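Local coordinates for ribonuclease H (Uncultured organism, PDB 3U3G), which cleaves the RNA strand of RNA/DNA hybrids, as expected of a type 1 ribonuclease H, at residues Asn2-Thr8 against Gly22-Glu28; Leu57-Gln61 against Arg110-Leu114. One frame throughout, in Å; residues are numbered along the deposited sequence. Where two conformers were deposited one is given.

Contact 1: residues Asn2-Thr8 against Gly22-Glu28; sequences NKIIIYT and GVVITDE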
ATOM      1  N   ASN A   2       1.630 -17.501   9.726  1.00 15.81           N
ATOM      2  CA  ASN A   2       0.511 -17.273  10.654  1.00 20.06           C
ATOM      3  C   ASN A   2       0.006 -15.835  10.644  1.00 20.01           C
ATOM      4  O   ASN A   2      -1.000 -15.515  11.272  1.00 20.53           O
ATOM      5  CB  ASN A   2       0.902 -17.644  12.090  1.00 24.46           C
ATOM      6  CG  ASN A   2       1.465 -19.044  12.198  1.00 37.85           C
ATOM      7  OD1 ASN A   2       2.255 -19.332  13.097  1.00 50.15           O
ATOM      8  ND2 ASN A   2       0.957 -19.953  11.372  1.00 44.53           N
ATOM      9  N   LYS A   3       0.778 -14.944  10.043  1.00 14.42           N
ATOM     10  CA  LYS A   3       0.306 -13.595   9.800  1.00 14.25           C
ATOM     11  C   LYS A   3       0.943 -13.100   8.535  1.00 13.60           C
ATOM     12  O   LYS A   3       2.016 -13.573   8.144  1.00 14.03           O
ATOM     13  CB  LYS A   3       0.683 -12.665  10.956  1.00 17.10           C
ATOM     14  CG  LYS A   3       0.009 -11.293  10.886  1.00 26.43           C
ATOM     15  CD  LYS A   3       0.539 -10.339  11.950  1.00 39.19           C
ATOM     16  CE  LYS A   3       0.648 -11.018  13.306  1.00 46.10           C
ATOM     17  NZ  LYS A   3       0.407 -10.057  14.419  1.00 50.29           N
ATOM     18  N   ILE A   4       0.220 -12.234   7.840  1.00 12.91           N
ATOM     19  CA  ILE A   4       0.735 -11.566   6.661  1.00 11.77           C
ATOM     20  C   ILE A   4       0.889 -10.084   6.974  1.00 12.80           C
ATOM     21  O   ILE A   4      -0.065  -9.433   7.407  1.00 14.82           O
ATOM     22  CB  ILE A   4      -0.203 -11.771   5.457  1.00 11.88           C
ATOM     23  CG1 ILE A   4      -0.208 -13.245   5.036  1.00 12.21           C
ATOM     24  CG2 ILE A   4       0.232 -10.894   4.283  1.00 16.94           C
ATOM     25  CD1 ILE A   4      -1.246 -13.579   3.938  1.00 17.19           C
ATOM     26  N   ILE A   5       2.123  -9.598   6.893  1.00  9.22           N
ATOM     27  CA  ILE A   5       2.430  -8.201   7.176  1.00 10.26           C
ATOM     28  C   ILE A   5       2.788  -7.499   5.876  1.00  9.97           C
ATOM     29  O   ILE A   5       3.677  -7.945   5.137  1.00  9.77           O
ATOM     30  CB  ILE A   5       3.614  -8.069   8.173  1.00 10.55           C
ATOM     31  CG1 ILE A   5       3.275  -8.775   9.491  1.00 14.47           C
ATOM     32  CG2 ILE A   5       3.926  -6.588   8.433  1.00 10.94           C
ATOM     33  CD1 ILE A   5       4.472  -8.981  10.386  1.00 20.46           C
ATOM     34  N   ILE A   6       2.078  -6.417   5.582  1.00  9.06           N
ATOM     35  CA  ILE A   6       2.230  -5.687   4.332  1.00  8.84           C
ATOM     36  C   ILE A   6       2.775  -4.298   4.643  1.00 10.77           C
ATOM     37  O   ILE A   6       2.350  -3.679   5.623  1.00 12.19           O
ATOM     38  CB  ILE A   6       0.869  -5.535   3.623  1.00 10.35           C
ATOM     39  CG1 ILE A   6       0.261  -6.903   3.296  1.00 11.20           C
ATOM     40  CG2 ILE A   6       1.021  -4.713   2.349  1.00 12.42           C
ATOM     41  CD1 ILE A   6      -1.174  -6.842   2.798  1.00 14.98           C
ATOM     42  N   TYR A   7       3.791  -3.860   3.904  1.00  9.45           N
ATOM     43  CA  TYR A   7       4.230  -2.462   3.921  1.00  8.20           C
ATOM     44  C   TYR A   7       3.927  -1.868   2.557  1.00  7.93           C
ATOM     45  O   TYR A   7       4.232  -2.484   1.528  1.00  8.77           O
ATOM     46  CB  TYR A   7       5.745  -2.358   4.134  1.00  9.35           C
ATOM     47  CG  TYR A   7       6.251  -3.047   5.379  1.00 10.27           C
ATOM     48  CD1 TYR A   7       6.286  -4.439   5.459  1.00 10.47           C
ATOM     49  CD2 TYR A   7       6.556  -2.313   6.520  1.00  9.71           C
ATOM     50  CE1 TYR A   7       6.762  -5.084   6.601  1.00 12.69           C
ATOM     51  CE2 TYR A   7       7.016  -2.949   7.670  1.00 12.46           C
ATOM     52  CZ  TYR A   7       7.063  -4.325   7.719  1.00 11.70           C
ATOM     53  OH  TYR A   7       7.456  -4.975   8.888  1.00 13.81           O
ATOM     54  N   THR A   8       3.369  -0.670   2.530  1.00  8.66           N
ATOM     55  CA  THR A   8       3.158  -0.009   1.248  1.00  8.73           C
ATOM     56  C   THR A   8       3.737   1.384   1.238  1.00  9.03           C
ATOM     57  O   THR A   8       3.836   2.030   2.284  1.00 10.92           O
ATOM     58  CB  THR A   8       1.671   0.069   0.837  1.00  9.08           C
ATOM     59  OG1 THR A   8       0.972   0.963   1.715  1.00 10.08           O
ATOM     60  CG2 THR A   8       1.007  -1.312   0.885  1.00  8.43           C
ATOM     61  N   GLY A  22       5.286   0.722  -4.156  1.00  7.99           N
ATOM     62  CA  GLY A  22       6.096  -0.335  -3.550  1.00  7.12           C
ATOM     63  C   GLY A  22       5.284  -1.068  -2.507  1.00  6.82           C
ATOM     64  O   GLY A  22       4.546  -0.456  -1.738  1.00  8.55           O
ATOM     65  N   VAL A  23       5.327  -2.392  -2.564  1.00  7.48           N
ATOM     66  CA  VAL A  23       4.666  -3.249  -1.594  1.00  6.39           C
ATOM     67  C   VAL A  23       5.670  -4.305  -1.144  1.00  7.16           C
ATOM     68  O   VAL A  23       6.319  -4.959  -1.977  1.00  7.32           O
ATOM     69  CB  VAL A  23       3.451  -3.971  -2.221  1.00  6.23           C
ATOM     70  CG1 VAL A  23       2.766  -4.856  -1.187  1.00  8.77           C
ATOM     71  CG2 VAL A  23       2.458  -2.960  -2.859  1.00  7.39           C
ATOM     72  N   VAL A  24       5.813  -4.470   0.167  1.00  7.38           N
ATOM     73  CA  VAL A  24       6.594  -5.564   0.731  1.00  8.12           C
ATOM     74  C   VAL A  24       5.650  -6.402   1.577  1.00  6.63           C
ATOM     75  O   VAL A  24       4.872  -5.865   2.386  1.00  8.07           O
ATOM     76  CB  VAL A  24       7.732  -5.039   1.647  1.00  9.86           C
ATOM     77  CG1 VAL A  24       8.510  -6.198   2.252  1.00 11.00           C
ATOM     78  CG2 VAL A  24       8.646  -4.084   0.881  1.00 11.02           C
ATOM     79  N   ILE A  25       5.689  -7.710   1.393  1.00  6.59           N
ATOM     80  CA  ILE A  25       4.866  -8.615   2.180  1.00  7.00           C
ATOM     81  C   ILE A  25       5.745  -9.626   2.875  1.00  7.42           C
ATOM     82  O   ILE A  25       6.624 -10.232   2.240  1.00  8.69           O
ATOM     83  CB  ILE A  25       3.833  -9.363   1.314  1.00  7.39           C
ATOM     84  CG1 ILE A  25       3.114  -8.369   0.390  1.00  9.06           C
ATOM     85  CG2 ILE A  25       2.859 -10.151   2.199  1.00  8.93           C
ATOM     86  CD1 ILE A  25       1.955  -8.974  -0.397  1.00 10.40           C
ATOM     87  N   THR A  26       5.597  -9.721   4.194  1.00  8.46           N
ATOM     88  CA  THR A  26       6.364 -10.686   4.990  1.00  8.68           C
ATOM     89  C   THR A  26       5.445 -11.599   5.777  1.00  7.55           C
ATOM     90  O   THR A  26       4.270 -11.291   6.005  1.00  7.64           O
ATOM     91  CB  THR A  26       7.372 -10.010   5.965  1.00  8.84           C
ATOM     92  OG1 THR A  26       6.687  -9.561   7.146  1.00 11.85           O
ATOM     93  CG2 THR A  26       8.096  -8.837   5.296  1.00  9.34           C
ATOM     94  N   ASP A  27       6.021 -12.654   6.342  1.00  7.04           N
ATOM     95  CA  ASP A  27       5.319 -13.409   7.363  1.00  8.93           C
ATOM     96  C   ASP A  27       5.640 -12.858   8.749  1.00  8.45           C
ATOM     97  O   ASP A  27       6.288 -11.807   8.895  1.00  8.53           O
ATOM     98  CB  ASP A  27       5.617 -14.914   7.247  1.00  8.80           C
ATOM     99  CG  ASP A  27       7.064 -15.274   7.583  1.00  9.26           C
ATOM    100  OD1 ASP A  27       7.820 -14.453   8.132  1.00  8.23           O
ATOM    101  OD2 ASP A  27       7.413 -16.443   7.347  1.00 12.35           O
ATOM    102  N   GLU A  28       5.138 -13.552   9.764  1.00  9.52           N
ATOM    103  CA  GLU A  28       5.253 -13.103  11.147  1.00  9.81           C
ATOM    104  C   GLU A  28       6.685 -13.171  11.660  1.00 10.13           C
ATOM    105  O   GLU A  28       6.995 -12.585  12.700  1.00 14.13           O
ATOM    106  CB  GLU A  28       4.330 -13.941  12.037  1.00 11.07           C
ATOM    107  CG  GLU A  28       4.811 -15.364  12.294  1.00 11.90           C
ATOM    108  CD  GLU A  28       4.445 -16.367  11.184  1.00 15.48           C
ATOM    109  OE1 GLU A  28       3.875 -15.963  10.150  1.00 14.64           O
ATOM    110  OE2 GLU A  28       4.837 -17.558  11.287  1.00 16.83           O
TER
HETATM  111  O   HOH W   1       5.257 -18.657  13.670  1.00 22.03           O
HETATM  112  O   HOH W   2       7.823  -7.724   8.899  1.00 15.00           O
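Ile5 and Thr26 form a hydrogen-bonded antiparallel pair in the hairpin of strands 3-12 and 17-26. Ile5 N gives its hydrogen to Thr26 O, and Thr26 N returns one to Ile5 O. Tyr7 and Val24 repeat the pattern, with Tyr7 N 2.7 Å from Val24 O. The tight part is the face of Ile4, Ile6, Val23 and Ile25, which is turned to helix 45-60. There Ile4 CG2 meets Ile25 CG2 at 3.4 Å, closer than usual for two methyl groups. Ile6 and Val23 run alongside each other, with CG2 of Ile6 3.9 Å from CG1 of Val23. The other face is more polar. A water joins Tyr7 OH to Thr26 OG1. The same OG1, set between backbone N and carbonyl carbon (chi1 80°), gives its own hydrogen to Asp27 O at 2.9 Å. The looser end is at Asn2 and Glu28. A bend at chi2 (-84°) brings the Glu28 carboxylate to the start of 2-8. Glu28 OE1 accepts from Asn2 N at 2.8 Å and, at the longer 3.3 Å, from Lys3 N. Both come from the same side of the carboxylate plane. The Asn2 amide stacks on this carboxylate, and a water links OD1 to OE2. Lys3 NZ turns elsewhere, to a salt bridge with Glu71. Backbone bonds and aliphatic packing thus fix the strands, while a carboxylate gripping two backbone N-H groups fastens the exposed end.

Contact 2: residues Leu57-Gln61 against Arg110-Leu114; sequences LEDLQ and RVPNL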
ATOM      1  N   LEU A  57      -3.685  -4.979  -2.079  1.00  6.43           N
ATOM      2  CA  LEU A  57      -4.919  -5.763  -2.010  1.00  7.39           C
ATOM      3  C   LEU A  57      -5.093  -6.734  -3.182  1.00  6.62           C
ATOM      4  O   LEU A  57      -5.608  -7.843  -2.990  1.00  7.71           O
ATOM      5  CB  LEU A  57      -6.131  -4.836  -1.887  1.00  8.14           C
ATOM      6  CG  LEU A  57      -6.142  -4.079  -0.559  1.00  7.49           C
ATOM      7  CD1 LEU A  57      -7.177  -2.961  -0.646  1.00 10.42           C
ATOM      8  CD2 LEU A  57      -6.500  -5.011   0.611  1.00 13.85           C
ATOM      9  N   GLU A  58      -4.587  -6.358  -4.355  1.00  5.33           N
ATOM     10  CA  GLU A  58      -4.545  -7.251  -5.505  1.00  6.90           C
ATOM     11  C   GLU A  58      -3.545  -8.386  -5.288  1.00  6.84           C
ATOM     12  O   GLU A  58      -3.854  -9.561  -5.535  1.00  6.99           O
ATOM     13  CB  GLU A  58      -4.206  -6.441  -6.757  1.00  8.83           C
ATOM     14  CG  GLU A  58      -3.807  -7.236  -7.986  1.00 12.29           C
ATOM     15  CD  GLU A  58      -4.984  -7.629  -8.849  1.00 12.32           C
ATOM     16  OE1 GLU A  58      -6.128  -7.620  -8.326  1.00 14.65           O
ATOM     17  OE2 GLU A  58      -4.729  -8.163  -9.963  1.00 11.80           O
ATOM     18  N   ASP A  59      -2.350  -8.036  -4.824  1.00  7.03           N
ATOM     19  CA  ASP A  59      -1.317  -9.036  -4.546  1.00  6.95           C
ATOM     20  C   ASP A  59      -1.877 -10.090  -3.608  1.00  9.72           C
ATOM     21  O   ASP A  59      -1.617 -11.279  -3.769  1.00  9.01           O
ATOM     22  CB  ASP A  59      -0.120  -8.366  -3.869  1.00  7.88           C
ATOM     23  CG  ASP A  59       0.665  -7.457  -4.811  1.00  8.59           C
ATOM     24  OD1 ASP A  59       0.671  -7.691  -6.038  1.00  8.81           O
ATOM     25  OD2 ASP A  59       1.449  -6.646  -4.284  1.00  8.46           O
ATOM     26  N   LEU A  60      -2.620  -9.643  -2.599  1.00  6.85           N
ATOM     27  CA  LEU A  60      -3.161 -10.581  -1.622  1.00  8.27           C
ATOM     28  C   LEU A  60      -3.943 -11.729  -2.259  1.00  8.33           C
ATOM     29  O   LEU A  60      -3.998 -12.834  -1.705  1.00  8.40           O
ATOM     30  CB  LEU A  60      -4.036  -9.848  -0.600  1.00  9.28           C
ATOM     31  CG  LEU A  60      -3.267  -9.098   0.480  1.00 11.79           C
ATOM     32  CD1 LEU A  60      -4.237  -8.384   1.415  1.00 13.56           C
ATOM     33  CD2 LEU A  60      -2.394 -10.092   1.250  1.00 16.97           C
ATOM     34  N   GLN A  61      -4.670 -11.461  -3.348  1.00  8.20           N
ATOM     35  CA  GLN A  61      -5.452 -12.514  -3.982  1.00  8.64           C
ATOM     36  C   GLN A  61      -4.606 -13.701  -4.413  1.00  9.02           C
ATOM     37  O   GLN A  61      -5.098 -14.819  -4.528  1.00  9.52           O
ATOM     38  CB  GLN A  61      -6.222 -11.983  -5.180  1.00  8.90           C
ATOM     39  CG  GLN A  61      -7.141 -10.821  -4.854  1.00 10.08           C
ATOM     40  CD  GLN A  61      -8.508 -10.974  -5.491  1.00 20.06           C
ATOM     41  OE1 GLN A  61      -9.398 -11.612  -4.933  1.00 17.96           O
ATOM     42  NE2 GLN A  61      -8.633 -10.506  -6.725  1.00 18.73           N
ATOM     43  N   ARG A 110     -12.468  -8.729   0.569  1.00 12.36           N
ATOM     44  CA  ARG A 110     -11.364  -9.706   0.508  1.00 12.48           C
ATOM     45  C   ARG A 110     -10.757 -10.019   1.874  1.00 13.08           C
ATOM     46  O   ARG A 110     -10.262 -11.077   2.086  1.00 15.38           O
ATOM     47  CB  ARG A 110     -10.223  -9.194  -0.376  1.00 14.20           C
ATOM     48  CG  ARG A 110     -10.546  -9.086  -1.822  1.00 14.64           C
ATOM     49  CD  ARG A 110      -9.304  -8.757  -2.683  1.00 12.98           C
ATOM     50  NE  ARG A 110      -9.830  -8.304  -3.900  1.00 12.14           N
ATOM     51  CZ  ARG A 110      -9.230  -7.509  -4.740  1.00 13.84           C
ATOM     52  NH1 ARG A 110      -8.002  -7.114  -4.537  1.00 10.09           N
ATOM     53  NH2 ARG A 110      -9.887  -7.061  -5.782  1.00 14.30           N
ATOM     54  N   VAL A 111     -10.693  -9.005   2.728  1.00 11.13           N
ATOM     55  CA  VAL A 111      -9.917  -9.097   3.977  1.00 14.68           C
ATOM     56  C   VAL A 111     -10.540  -8.244   5.082  1.00 12.57           C
ATOM     57  O   VAL A 111      -9.972  -7.316   5.494  1.00 12.33           O
ATOM     58  CB  VAL A 111      -8.406  -8.732   3.815  1.00 17.74           C
ATOM     59  CG1 VAL A 111      -7.617  -9.799   3.351  1.00 22.14           C
ATOM     60  CG2 VAL A 111      -8.236  -7.627   2.891  1.00 16.42           C
ATOM     61  N   PRO A 112     -11.739  -8.587   5.525  1.00 12.03           N
ATOM     62  CA  PRO A 112     -12.471  -7.660   6.387  1.00 13.87           C
ATOM     63  C   PRO A 112     -11.836  -7.476   7.770  1.00 12.98           C
ATOM     64  O   PRO A 112     -12.115  -6.480   8.448  1.00 16.82           O
ATOM     65  CB  PRO A 112     -13.854  -8.321   6.522  1.00 15.94           C
ATOM     66  CG  PRO A 112     -13.639  -9.743   6.121  1.00 15.60           C
ATOM     67  CD  PRO A 112     -12.597  -9.681   5.047  1.00 15.08           C
ATOM     68  N   ASN A 113     -10.884  -8.331   8.120  1.00 15.23           N
ATOM     69  CA  ASN A 113     -10.182  -8.148   9.386  1.00 17.21           C
ATOM     70  C   ASN A 113      -8.801  -7.529   9.251  1.00 15.51           C
ATOM     71  O   ASN A 113      -8.062  -7.444  10.227  1.00 15.75           O
ATOM     72  CB  ASN A 113     -10.105  -9.463  10.148  1.00 18.55           C
ATOM     73  CG  ASN A 113     -11.472 -10.034  10.446  1.00 24.61           C
ATOM     74  OD1 ASN A 113     -12.377  -9.313  10.883  1.00 23.31           O
ATOM     75  ND2 ASN A 113     -11.678 -11.287  10.057  1.00 23.78           N
ATOM     76  N   LEU A 114      -8.472  -7.051   8.056  1.00 14.11           N
ATOM     77  CA  LEU A 114      -7.272  -6.245   7.837  0.50 11.72           C
ATOM     78  C   LEU A 114      -7.179  -5.138   8.872  1.00 13.29           C
ATOM     79  O   LEU A 114      -8.158  -4.414   9.085  1.00 15.40           O
ATOM     80  CB  LEU A 114      -7.322  -5.614   6.444  0.50 12.70           C
ATOM     81  CG  LEU A 114      -6.142  -4.724   6.052  0.50  9.34           C
ATOM     82  CD1 LEU A 114      -4.876  -5.568   5.992  0.50 12.11           C
ATOM     83  CD2 LEU A 114      -6.411  -4.045   4.726  0.50 12.89           C
TER
HETATM   84  O   HOH W   3      -8.385  -6.282  -8.211  1.00 14.42           O
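The last turn of helix 45-60 meets the end of helix 94-110 and the type I turn, Val111 to Leu114, that leads into strand 115-118. Arg110 carries the polar half. The arginine chain is stretched out as far as NE, which carries the guanidinium to the helix end. NH1 makes a weak hydrogen bond to Leu57 O at 2.9 Å, with the oxygen at the edge of the guanidinium. The Gln61 amide lies over one face, nearly parallel (planes 9° apart), with Gln61 CD 3.4 Å from Arg110 NE. A water accepts from Arg110 NH2 and donates to Glu58 OE1, so the opposite charges are joined indirectly. A leucine in place of Arg110 would probably leave Leu57 O without this donor and Gln61 without the flat group it stacks on. Beneath lies an apolar half. Leu57 CD2 touches Val111 CG2 at 3.9 Å. The other Val111 methyl, CG1, is 4.1 Å from Leu60 CD1. Leu114 was modelled in two positions, so its touch on Leu57, Val72 and Val74 is less certain. Leu114 N closes the turn on Val111 O at 3.0 Å. This is helix-to-turn packing on one side of the mixed sheet of the RNase H fold.

Contact 1 is the more deeply buried of the two and lies within the sheet. Contact 2 joins a helix end to a turn and is partly open to solvent. They share no segment, but they touch. Leu60 of contact 2 packs with its CD1 on Ile6 CD1 at 3.7 Å and also reaches Ile4. Asp59 lies against Val23 and Ile25. Helix 45-60 therefore links the hairpin to the turn before strand 115-118. The chemistry follows the place. Residues 2-8 and 22-28 pair mainly through backbone bonds, whereas 57-61 and 110-114 meet through side chains, apart from the carbonyl of Leu57, which takes the arginine's weak bond. In each, a charged group takes part in the more exposed portion.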